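Local coordinates for MccB protein (Escherichia coli, PDB 6OM4) that activates and adenylates the N-formylated precursor peptide MccA with ATP, building the phosphoramidate linkage of the Trojan-horse antibiotic microcin C, at residues Trp222-Cys227 and Thr255-Cys260. Sequence-based numbering, arbitrary orientation.
With ZN (zinc ion), chain E.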
# COMPACT_ATOMS: atom_id res chain seq x y z
N TRP A 222 13.26 -12.78 12.35
CA TRP A 222 12.89 -12.48 13.72
C TRP A 222 11.50 -11.86 13.77
O TRP A 222 10.67 -12.20 14.64
CB TRP A 222 13.87 -11.50 14.36
CG TRP A 222 15.24 -12.03 14.59
CD1 TRP A 222 15.66 -13.33 14.55
CD2 TRP A 222 16.37 -11.23 14.98
NE1 TRP A 222 16.98 -13.39 14.92
CE2 TRP A 222 17.46 -12.12 15.11
CE3 TRP A 222 16.57 -9.86 15.19
CZ2 TRP A 222 18.73 -11.67 15.48
CZ3 TRP A 222 17.84 -9.42 15.51
CH2 TRP A 222 18.90 -10.32 15.67
N VAL A 223 11.30 -10.84 12.92
CA VAL A 223 10.01 -10.10 12.94
C VAL A 223 8.86 -11.06 12.64
O VAL A 223 7.84 -11.06 13.27
CB VAL A 223 10.06 -8.93 11.94
CG1 VAL A 223 8.68 -8.30 11.80
CG2 VAL A 223 11.09 -7.88 12.34
N ASN A 224 9.05 -11.89 11.63
CA ASN A 224 8.08 -12.83 11.18
C ASN A 224 7.69 -13.74 12.36
O ASN A 224 6.51 -13.89 12.67
CB ASN A 224 8.62 -13.61 9.99
CG ASN A 224 7.65 -14.68 9.51
OD1 ASN A 224 7.84 -15.89 9.74
ND2 ASN A 224 6.59 -14.23 8.91
N LYS A 225 8.69 -14.35 13.01
CA LYS A 225 8.42 -15.30 14.11
C LYS A 225 7.69 -14.58 15.25
O LYS A 225 6.66 -15.09 15.74
CB LYS A 225 9.73 -15.97 14.57
CG LYS A 225 9.67 -16.64 15.94
CD LYS A 225 10.87 -17.53 16.26
CE LYS A 225 10.93 -18.78 15.38
NZ LYS A 225 11.75 -19.87 15.99
N TYR A 226 8.18 -13.38 15.62
CA TYR A 226 7.59 -12.60 16.69
C TYR A 226 6.13 -12.28 16.37
O TYR A 226 5.28 -12.41 17.25
CB TYR A 226 8.34 -11.30 16.96
CG TYR A 226 7.75 -10.47 18.06
CD1 TYR A 226 6.75 -9.55 17.81
CD2 TYR A 226 8.14 -10.64 19.38
CE1 TYR A 226 6.17 -8.81 18.82
CE2 TYR A 226 7.59 -9.88 20.40
CZ TYR A 226 6.56 -9.01 20.13
OH TYR A 226 6.04 -8.24 21.14
N CYS A 227 5.85 -11.88 15.11
CA CYS A 227 4.50 -11.42 14.73
C CYS A 227 3.53 -12.60 14.66
O CYS A 227 2.38 -12.46 15.06
CB CYS A 227 4.50 -10.66 13.41
SG CYS A 227 5.11 -8.97 13.65
N THR A 255 -3.06 -15.38 6.02
CA THR A 255 -2.11 -15.50 4.96
C THR A 255 -0.92 -16.36 5.39
O THR A 255 -0.77 -16.68 6.57
CB THR A 255 -1.56 -14.13 4.53
OG1 THR A 255 -0.88 -13.58 5.66
CG2 THR A 255 -2.64 -13.19 4.05
N GLY A 256 -0.08 -16.70 4.40
CA GLY A 256 1.20 -17.30 4.69
C GLY A 256 2.11 -16.34 5.43
O GLY A 256 1.89 -15.11 5.42
N CYS A 257 3.13 -16.90 6.10
CA CYS A 257 4.18 -16.10 6.70
C CYS A 257 5.42 -16.16 5.78
O CYS A 257 5.41 -16.83 4.76
CB CYS A 257 4.48 -16.54 8.13
SG CYS A 257 5.56 -17.98 8.24
N TYR A 258 6.46 -15.41 6.15
CA TYR A 258 7.69 -15.31 5.37
C TYR A 258 8.36 -16.67 5.14
O TYR A 258 9.04 -16.84 4.13
CB TYR A 258 8.65 -14.36 6.08
CG TYR A 258 9.79 -13.85 5.23
CD1 TYR A 258 9.63 -12.83 4.32
CD2 TYR A 258 11.06 -14.35 5.41
CE1 TYR A 258 10.69 -12.34 3.57
CE2 TYR A 258 12.15 -13.87 4.69
CZ TYR A 258 11.96 -12.84 3.79
OH TYR A 258 13.05 -12.38 3.10
N GLU A 259 8.10 -17.66 6.02
CA GLU A 259 8.82 -18.97 5.96
C GLU A 259 7.92 -20.10 5.43
O GLU A 259 8.39 -21.21 5.21
CB GLU A 259 9.41 -19.26 7.33
CG GLU A 259 10.43 -18.20 7.67
CD GLU A 259 11.59 -18.56 8.57
OE1 GLU A 259 11.87 -19.77 8.76
OE2 GLU A 259 12.18 -17.61 9.10
N CYS A 260 6.66 -19.82 5.13
CA CYS A 260 5.75 -20.89 4.70
C CYS A 260 6.30 -21.59 3.46
O CYS A 260 6.36 -22.83 3.42
CB CYS A 260 4.36 -20.36 4.37
SG CYS A 260 3.27 -20.20 5.80
ZN ZN E . 4.39 -19.85 7.79
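With CG anti to the backbone N (chi1 177°), Asn-224 extends from helix 219-230 to meet Cys-257, whose SG stands between its own N and carbonyl carbon (chi1 81°), which points SG at the zinc ion, 2.2 Å away. The loop is a knuckle-like CxxC zinc-binding turn: Cys-257 and Cys-260 supply half of a four-cysteine site completed by Cys-343 and Cys-346, within the ThiF/E1-type adenylating domain. The backbones come nearest at Asn-224 and Tyr-258, with CA atoms 6.3 Å apart. There Asn-224 packs through its aliphatic root and amide carbon, CB lying 4.0 Å and CG 3.6 Å from CB of Tyr-258. The amide end lies beside the backbone N of Tyr-258 and the CB of Cys-257, at the start of the turn. A type I turn from Cys-257 to Cys-260 is closed by Cys-260 N to Cys-257 O, 3.3 Å. Two N-H...S bonds brace it: Cys-257 N reaches Cys-260 SG at 3.3 Å, nearly straight at 166°, and Glu-259 N reaches Cys-257 SG at 3.4 Å. Each should draw off some thiolate charge. Tyr-258 begins toward the helix at CB, but the rest of its side chain turns from residues 222-227 and lies against Ile-220 and Asn-221, earlier in the same helix, and against Pro-248 and Tyr-234 of strands 243-250 and 234-240; it also packs on the backbone of the bound peptide. Glu-259 adds a light contact through CG at the margin, while its OE2 accepts a hydrogen bond from Asn-221, about one helical turn before Asn-224. The helix thus flanks the turn at Cys-257, Tyr-258 and Glu-259, while Cys-260 SG binds zinc at 2.3 Å.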